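Local coordinates for leucyl-tRNA synthetase (Giardia intestinalis, PDB 3PZ6), which probably joins leucine to tRNA(Leu) at the expense of ATP, this piece being the CP1 editing domain, which removes wrongly attached amino acids from tRNA, at residues 86-98 with 220-232. The protein carries 2 engineered substitutions. Sequence-based numbering, arbitrary orientation.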
ATOM      1  N   THR A  86      -5.042  -3.651  -6.700  1.00 31.44           N
ATOM      2  CA  THR A  86      -3.950  -4.434  -7.264  1.00 31.38           C
ATOM      3  C   THR A  86      -4.495  -5.579  -8.110  1.00 34.29           C
ATOM      4  O   THR A  86      -5.564  -6.132  -7.830  1.00 33.42           O
ATOM      5  CB  THR A  86      -2.974  -4.981  -6.172  1.00 29.76           C
ATOM      6  OG1 THR A  86      -1.905  -5.704  -6.795  1.00 26.83           O
ATOM      7  CG2 THR A  86      -3.686  -5.897  -5.196  1.00 30.45           C
ATOM      8  N   LEU A  87      -3.750  -5.915  -9.152  1.00 34.34           N
ATOM      9  CA  LEU A  87      -4.063  -7.055  -9.988  1.00 37.33           C
ATOM     10  C   LEU A  87      -3.116  -8.206  -9.669  1.00 37.25           C
ATOM     11  O   LEU A  87      -3.220  -9.285 -10.250  1.00 37.69           O
ATOM     12  CB  LEU A  87      -3.950  -6.672 -11.469  1.00 45.07           C
ATOM     13  CG  LEU A  87      -5.039  -5.758 -12.047  1.00 47.84           C
ATOM     14  CD1 LEU A  87      -4.627  -5.252 -13.424  1.00 44.99           C
ATOM     15  CD2 LEU A  87      -6.390  -6.476 -12.110  1.00 43.80           C
ATOM     16  N   ARG A  88      -2.202  -7.965  -8.731  1.00 40.14           N
ATOM     17  CA  ARG A  88      -1.134  -8.915  -8.419  1.00 40.80           C
ATOM     18  C   ARG A  88      -1.069  -9.246  -6.931  1.00 32.07           C
ATOM     19  O   ARG A  88      -0.138  -8.823  -6.250  1.00 33.04           O
ATOM     20  CB  ARG A  88       0.219  -8.366  -8.881  1.00 32.72           C
ATOM     21  CG  ARG A  88       0.312  -8.013 -10.359  1.00 36.92           C
ATOM     22  CD  ARG A  88       1.768  -7.929 -10.779  1.00 38.07           C
ATOM     23  NE  ARG A  88       2.403  -9.240 -10.674  1.00 39.73           N
ATOM     24  CZ  ARG A  88       3.709  -9.472 -10.773  1.00 44.24           C
ATOM     25  NH1 ARG A  88       4.564  -8.474 -10.979  1.00 49.78           N
ATOM     26  NH2 ARG A  88       4.163 -10.718 -10.662  1.00 42.84           N
ATOM     27  N   PRO A  89      -2.049 -10.018  -6.425  1.00 34.67           N
ATOM     28  CA  PRO A  89      -2.123 -10.315  -4.992  1.00 31.27           C
ATOM     29  C   PRO A  89      -0.967 -11.180  -4.470  1.00 35.20           C
ATOM     30  O   PRO A  89      -0.728 -11.209  -3.260  1.00 37.68           O
ATOM     31  CB  PRO A  89      -3.450 -11.072  -4.864  1.00 31.66           C
ATOM     32  CG  PRO A  89      -3.652 -11.698  -6.193  1.00 31.80           C
ATOM     33  CD  PRO A  89      -3.123 -10.697  -7.176  1.00 36.91           C
ATOM     34  N   GLU A  90      -0.268 -11.874  -5.364  1.00 30.11           N
ATOM     35  CA  GLU A  90       0.865 -12.718  -4.969  1.00 30.78           C
ATOM     36  C   GLU A  90       2.102 -11.900  -4.560  1.00 35.12           C
ATOM     37  O   GLU A  90       2.969 -12.394  -3.832  1.00 32.72           O
ATOM     38  CB  GLU A  90       1.212 -13.733  -6.078  1.00 29.89           C
ATOM     39  CG  GLU A  90       1.980 -13.166  -7.280  1.00 32.39           C
ATOM     40  CD  GLU A  90       1.119 -12.377  -8.270  1.00 40.61           C
ATOM     41  OE1 GLU A  90      -0.107 -12.204  -8.042  1.00 34.67           O
ATOM     42  OE2 GLU A  90       1.687 -11.926  -9.293  1.00 37.36           O
ATOM     43  N   THR A  91       2.170 -10.651  -5.023  1.00 24.30           N
ATOM     44  CA  THR A  91       3.280  -9.762  -4.704  1.00 27.35           C
ATOM     45  C   THR A  91       3.088  -9.038  -3.364  1.00 28.40           C
ATOM     46  O   THR A  91       3.972  -8.289  -2.929  1.00 22.39           O
ATOM     47  CB  THR A  91       3.521  -8.701  -5.815  1.00 24.46           C
ATOM     48  OG1 THR A  91       2.340  -7.918  -5.990  1.00 33.20           O
ATOM     49  CG2 THR A  91       3.905  -9.340  -7.145  1.00 20.86           C
ATOM     50  N   MET A  92       1.947  -9.279  -2.711  1.00 27.32           N
ATOM     51  CA  MET A  92       1.567  -8.546  -1.497  1.00 24.73           C
ATOM     52  C   MET A  92       2.492  -8.726  -0.289  1.00 25.86           C
ATOM     53  O   MET A  92       2.534  -7.875   0.600  1.00 33.09           O
ATOM     54  CB  MET A  92       0.107  -8.815  -1.120  1.00 28.54           C
ATOM     55  CG  MET A  92      -0.924  -8.059  -1.976  1.00 35.77           C
ATOM     56  SD  MET A  92      -0.583  -6.285  -2.175  1.00 32.60           S
ATOM     57  CE  MET A  92       0.134  -6.265  -3.815  1.00 29.02           C
ATOM     58  N   VAL A  93       3.240  -9.818  -0.260  1.00 24.04           N
ATOM     59  CA  VAL A  93       4.200 -10.050   0.813  1.00 24.36           C
ATOM     60  C   VAL A  93       5.494  -9.228   0.635  1.00 26.30           C
ATOM     61  O   VAL A  93       6.344  -9.198   1.525  1.00 26.92           O
ATOM     62  CB  VAL A  93       4.485 -11.575   0.987  1.00 22.59           C
ATOM     63  CG1 VAL A  93       4.961 -12.194  -0.322  1.00 26.79           C
ATOM     64  CG2 VAL A  93       5.480 -11.838   2.123  1.00 27.09           C
ATOM     65  N   GLY A  94       5.626  -8.551  -0.505  1.00 25.92           N
ATOM     66  CA  GLY A  94       6.826  -7.770  -0.820  1.00 20.15           C
ATOM     67  C   GLY A  94       6.685  -6.263  -0.690  1.00 24.54           C
ATOM     68  O   GLY A  94       7.592  -5.516  -1.073  1.00 28.06           O
ATOM     69  N   GLN A  95       5.556  -5.814  -0.147  1.00 23.24           N
ATOM     70  CA  GLN A  95       5.285  -4.386   0.064  1.00 21.08           C
ATOM     71  C   GLN A  95       6.287  -3.681   0.971  1.00 22.95           C
ATOM     72  O   GLN A  95       6.513  -4.097   2.112  1.00 23.46           O
ATOM     73  CB  GLN A  95       3.898  -4.196   0.658  1.00 23.19           C
ATOM     74  CG  GLN A  95       2.766  -4.475  -0.288  1.00 26.52           C
ATOM     75  CD  GLN A  95       1.469  -4.516   0.441  1.00 30.97           C
ATOM     76  OE1 GLN A  95       1.162  -5.486   1.137  1.00 35.54           O
ATOM     77  NE2 GLN A  95       0.700  -3.446   0.323  1.00 31.49           N
ATOM     78  N   THR A  96       6.866  -2.601   0.457  1.00 21.60           N
ATOM     79  CA  THR A  96       7.799  -1.774   1.214  1.00 21.59           C
ATOM     80  C   THR A  96       7.170  -0.444   1.639  1.00 19.19           C
ATOM     81  O   THR A  96       7.664   0.229   2.546  1.00 17.60           O
ATOM     82  CB  THR A  96       9.022  -1.439   0.368  1.00 20.39           C
ATOM     83  OG1 THR A  96       8.580  -0.783  -0.818  1.00 19.71           O
ATOM     84  CG2 THR A  96       9.785  -2.693   0.002  1.00 21.92           C
ATOM     85  N   ASN A  97       6.090  -0.079   0.954  1.00 18.31           N
ATOM     86  CA  ASN A  97       5.411   1.197   1.129  1.00 18.20           C
ATOM     87  C   ASN A  97       4.148   1.199   0.277  1.00 22.58           C
ATOM     88  O   ASN A  97       3.801   0.181  -0.329  1.00 27.91           O
ATOM     89  CB  ASN A  97       6.328   2.366   0.727  1.00 17.00           C
ATOM     90  CG  ASN A  97       6.695   2.361  -0.770  1.00 20.24           C
ATOM     91  OD1 ASN A  97       6.172   3.159  -1.551  1.00 20.70           O
ATOM     92  ND2 ASN A  97       7.590   1.461  -1.164  1.00 17.31           N
ATOM     93  N   CYS A  98       3.456   2.334   0.232  1.00 20.94           N
ATOM     94  CA  CYS A  98       2.386   2.532  -0.738  1.00 24.24           C
ATOM     95  C   CYS A  98       2.430   3.963  -1.282  1.00 21.85           C
ATOM     96  O   CYS A  98       3.251   4.765  -0.842  1.00 20.39           O
ATOM     97  CB  CYS A  98       1.020   2.178  -0.145  1.00 20.27           C
ATOM     98  SG  CYS A  98       0.500   3.216   1.231  1.00 31.91           S
ATOM     99  N   LEU A 220      12.254   4.667   4.541  1.00 22.76           N
ATOM    100  CA  LEU A 220      12.650   3.866   3.373  1.00 22.08           C
ATOM    101  C   LEU A 220      13.774   2.872   3.619  1.00 22.48           C
ATOM    102  O   LEU A 220      13.665   1.712   3.226  1.00 27.39           O
ATOM    103  CB  LEU A 220      13.033   4.760   2.192  1.00 22.78           C
ATOM    104  CG  LEU A 220      11.911   5.316   1.332  1.00 20.95           C
ATOM    105  CD1 LEU A 220      12.485   5.643  -0.008  1.00 28.94           C
ATOM    106  CD2 LEU A 220      10.831   4.271   1.164  1.00 32.17           C
ATOM    107  N   GLU A 221      14.853   3.331   4.249  1.00 21.63           N
ATOM    108  CA  GLU A 221      16.019   2.490   4.554  1.00 21.73           C
ATOM    109  C   GLU A 221      15.723   1.178   5.298  1.00 24.35           C
ATOM    110  O   GLU A 221      16.348   0.164   5.000  1.00 27.82           O
ATOM    111  CB  GLU A 221      17.086   3.298   5.292  1.00 25.87           C
ATOM    112  CG  GLU A 221      17.896   4.208   4.363  1.00 33.62           C
ATOM    113  CD  GLU A 221      18.853   5.143   5.097  1.00 43.67           C
ATOM    114  OE1 GLU A 221      19.159   4.897   6.296  1.00 44.99           O
ATOM    115  OE2 GLU A 221      19.303   6.128   4.458  1.00 32.85           O
ATOM    116  N   PRO A 222      14.775   1.185   6.264  1.00 25.61           N
ATOM    117  CA  PRO A 222      14.447  -0.100   6.891  1.00 27.22           C
ATOM    118  C   PRO A 222      13.519  -0.995   6.058  1.00 28.07           C
ATOM    119  O   PRO A 222      13.256  -2.131   6.453  1.00 35.11           O
ATOM    120  CB  PRO A 222      13.743   0.308   8.197  1.00 27.23           C
ATOM    121  CG  PRO A 222      13.798   1.803   8.262  1.00 24.11           C
ATOM    122  CD  PRO A 222      14.025   2.290   6.886  1.00 24.38           C
ATOM    123  N   TYR A 223      13.024  -0.500   4.927  1.00 24.98           N
ATOM    124  CA  TYR A 223      12.092  -1.271   4.100  1.00 23.13           C
ATOM    125  C   TYR A 223      12.676  -1.545   2.723  1.00 24.59           C
ATOM    126  O   TYR A 223      12.218  -1.015   1.709  1.00 30.44           O
ATOM    127  CB  TYR A 223      10.741  -0.557   4.003  1.00 21.49           C
ATOM    128  CG  TYR A 223      10.283  -0.008   5.330  1.00 24.73           C
ATOM    129  CD1 TYR A 223       9.597  -0.814   6.237  1.00 24.26           C
ATOM    130  CD2 TYR A 223      10.562   1.313   5.692  1.00 21.18           C
ATOM    131  CE1 TYR A 223       9.196  -0.316   7.464  1.00 26.58           C
ATOM    132  CE2 TYR A 223      10.168   1.818   6.918  1.00 21.01           C
ATOM    133  CZ  TYR A 223       9.485   1.001   7.799  1.00 26.19           C
ATOM    134  OH  TYR A 223       9.090   1.496   9.021  1.00 30.47           O
ATOM    135  N   SER A 224      13.707  -2.371   2.687  1.00 26.54           N
ATOM    136  CA  SER A 224      14.344  -2.718   1.430  1.00 27.67           C
ATOM    137  C   SER A 224      13.470  -3.703   0.655  1.00 28.23           C
ATOM    138  O   SER A 224      12.700  -4.457   1.261  1.00 27.21           O
ATOM    139  CB  SER A 224      15.699  -3.351   1.701  1.00 29.38           C
ATOM    140  OG  SER A 224      15.511  -4.615   2.319  1.00 37.14           O
ATOM    141  N   PRO A 225      13.600  -3.713  -0.687  1.00 26.75           N
ATOM    142  CA  PRO A 225      12.874  -4.675  -1.521  1.00 21.65           C
ATOM    143  C   PRO A 225      13.085  -6.102  -1.034  1.00 21.38           C
ATOM    144  O   PRO A 225      14.142  -6.420  -0.490  1.00 25.22           O
ATOM    145  CB  PRO A 225      13.513  -4.490  -2.891  1.00 25.45           C
ATOM    146  CG  PRO A 225      13.968  -3.076  -2.896  1.00 25.80           C
ATOM    147  CD  PRO A 225      14.429  -2.799  -1.495  1.00 24.89           C
ATOM    148  N   LEU A 226      12.078  -6.946  -1.216  1.00 20.31           N
ATOM    149  CA  LEU A 226      12.124  -8.313  -0.712  1.00 22.10           C
ATOM    150  C   LEU A 226      12.186  -9.357  -1.828  1.00 23.98           C
ATOM    151  O   LEU A 226      11.488  -9.215  -2.831  1.00 25.50           O
ATOM    152  CB  LEU A 226      10.899  -8.569   0.171  1.00 23.74           C
ATOM    153  CG  LEU A 226      10.970  -8.342   1.689  1.00 25.75           C
ATOM    154  CD1 LEU A 226      12.149  -7.493   2.156  1.00 21.22           C
ATOM    155  CD2 LEU A 226       9.650  -7.773   2.187  1.00 22.28           C
ATOM    156  N   PRO A 227      13.008 -10.416  -1.650  1.00 22.85           N
ATOM    157  CA  PRO A 227      13.120 -11.540  -2.591  1.00 18.17           C
ATOM    158  C   PRO A 227      11.897 -12.470  -2.568  1.00 26.11           C
ATOM    159  O   PRO A 227      11.992 -13.624  -2.126  1.00 23.72           O
ATOM    160  CB  PRO A 227      14.351 -12.284  -2.077  1.00 19.97           C
ATOM    161  CG  PRO A 227      14.391 -11.974  -0.633  1.00 22.48           C
ATOM    162  CD  PRO A 227      13.962 -10.553  -0.535  1.00 24.87           C
ATOM    163  N   ILE A 228      10.758 -11.974  -3.044  1.00 24.77           N
ATOM    164  CA  ILE A 228       9.497 -12.714  -2.921  1.00 24.13           C
ATOM    165  C   ILE A 228       9.313 -13.735  -4.041  1.00 22.49           C
ATOM    166  O   ILE A 228       8.743 -14.805  -3.834  1.00 30.50           O
ATOM    167  CB  ILE A 228       8.255 -11.778  -2.818  1.00 24.90           C
ATOM    168  CG1 ILE A 228       8.185 -10.807  -3.999  1.00 22.50           C
ATOM    169  CG2 ILE A 228       8.296 -10.993  -1.525  1.00 27.06           C
ATOM    170  CD1 ILE A 228       6.789 -10.282  -4.279  1.00 21.49           C
ATOM    171  N   ILE A 229       9.819 -13.406  -5.218  1.00 20.82           N
ATOM    172  CA  ILE A 229       9.644 -14.244  -6.386  1.00 28.31           C
ATOM    173  C   ILE A 229      10.981 -14.452  -7.083  1.00 28.27           C
ATOM    174  O   ILE A 229      11.711 -13.488  -7.336  1.00 29.42           O
ATOM    175  CB  ILE A 229       8.601 -13.624  -7.364  1.00 28.19           C
ATOM    176  CG1 ILE A 229       7.203 -13.647  -6.724  1.00 27.74           C
ATOM    177  CG2 ILE A 229       8.594 -14.366  -8.704  1.00 30.02           C
ATOM    178  CD1 ILE A 229       6.165 -12.771  -7.403  1.00 25.22           C
ATOM    179  N   GLU A 230      11.302 -15.711  -7.366  1.00 24.58           N
ATOM    180  CA  GLU A 230      12.459 -16.046  -8.172  1.00 24.81           C
ATOM    181  C   GLU A 230      12.037 -16.346  -9.602  1.00 27.51           C
ATOM    182  O   GLU A 230      11.242 -17.251  -9.862  1.00 26.09           O
ATOM    183  CB  GLU A 230      13.218 -17.248  -7.597  1.00 27.53           C
ATOM    184  CG  GLU A 230      14.423 -17.661  -8.451  1.00 28.12           C
ATOM    185  CD  GLU A 230      15.147 -18.893  -7.941  1.00 41.14           C
ATOM    186  OE1 GLU A 230      14.820 -19.392  -6.838  1.00 40.62           O
ATOM    187  OE2 GLU A 230      16.062 -19.370  -8.650  1.00 42.06           O
ATOM    188  N   ILE A 231      12.581 -15.571 -10.525  1.00 27.95           N
ATOM    189  CA  ILE A 231      12.436 -15.863 -11.935  1.00 30.61           C
ATOM    190  C   ILE A 231      13.715 -16.546 -12.427  1.00 34.75           C
ATOM    191  O   ILE A 231      14.779 -15.920 -12.459  1.00 33.36           O
ATOM    192  CB  ILE A 231      12.128 -14.596 -12.746  1.00 29.82           C
ATOM    193  CG1 ILE A 231      10.851 -13.933 -12.214  1.00 32.55           C
ATOM    194  CG2 ILE A 231      11.986 -14.939 -14.219  1.00 32.01           C
ATOM    195  CD1 ILE A 231      10.637 -12.498 -12.669  1.00 28.74           C
ATOM    196  N   PRO A 232      13.618 -17.846 -12.785  1.00 41.49           N
ATOM    197  CA  PRO A 232      14.735 -18.597 -13.371  1.00 40.27           C
ATOM    198  C   PRO A 232      15.363 -17.827 -14.529  1.00 44.10           C
ATOM    199  O   PRO A 232      14.643 -17.290 -15.377  1.00 40.97           O
ATOM    200  CB  PRO A 232      14.059 -19.862 -13.909  1.00 42.16           C
ATOM    201  CG  PRO A 232      12.863 -20.046 -13.026  1.00 38.39           C
ATOM    202  CD  PRO A 232      12.392 -18.667 -12.692  1.00 33.19           C
TER
HETATM  203  O   HOH W   1       9.671  -5.964  -2.430  1.00 19.81           O
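Thr-91, which meets Ile-228 across this contact, closes the threonine-rich peptide of the CP1 editing domain, a segment that, as in other leucyl-tRNA synthetases, probably helps to form the editing pocket; Gly-94, also against Ile-228, lies in the turn that follows. Segment 220-232 runs along one side of both and buries them chiefly with aliphatic carbon. Ile-228 lies at the centre, its two arms dividing the work: with CG1 between its backbone N and carbonyl carbon (chi1 55°), CG2 settles on Gly-94 CA (3.6 Å), while CD1 reaches Thr-91 CA (3.6 Å). Gly-94, having no side chain, leaves its CA bare for the methyl. The side chains of Val-93 and Ile-228 run antiparallel alongside one another, CG1 of Val-93 against CG2 of Ile-228 at 3.7 Å, a fit suited to two beta-branched residues.

Thr-91 uses both its branches. Its hydroxyl turns back to Arg-88 O, OG1 donating over 2.7 Å in the carbonyl plane; the backbone N of Thr-91 binds the same oxygen and so tightens the turn. The methyl CG2 lies over the centre of one face of the Arg-88 guanidinium and also approaches Ile-229 CD1 at 4.1 Å. Side-on, Arg-88 NE and NH2 both hold the single oxygen Glu-90 OE2, each at 3.1 Å, in a salt bridge whose bent bonds (141° and 139°) limit rather than fix the guanidinium's rotation.

Farther along, Thr-96 turns CG2 onto Tyr-223 O (3.4 Å), a methyl resting on backbone. A water bridges the two segments, accepting from Leu-226 N and donating to Gly-94 O.

Tyr-164 meets the ring of Tyr-223 edge-to-face, and Tyr-265 of helix 254-271 makes a cation-pi contact with Arg-88. The peptide leads into strand 97-100, which pairs with strands 167-171 and 183-186, whereas residues 220-228 lead into strand 229-230, antiparallel to strand 273-274.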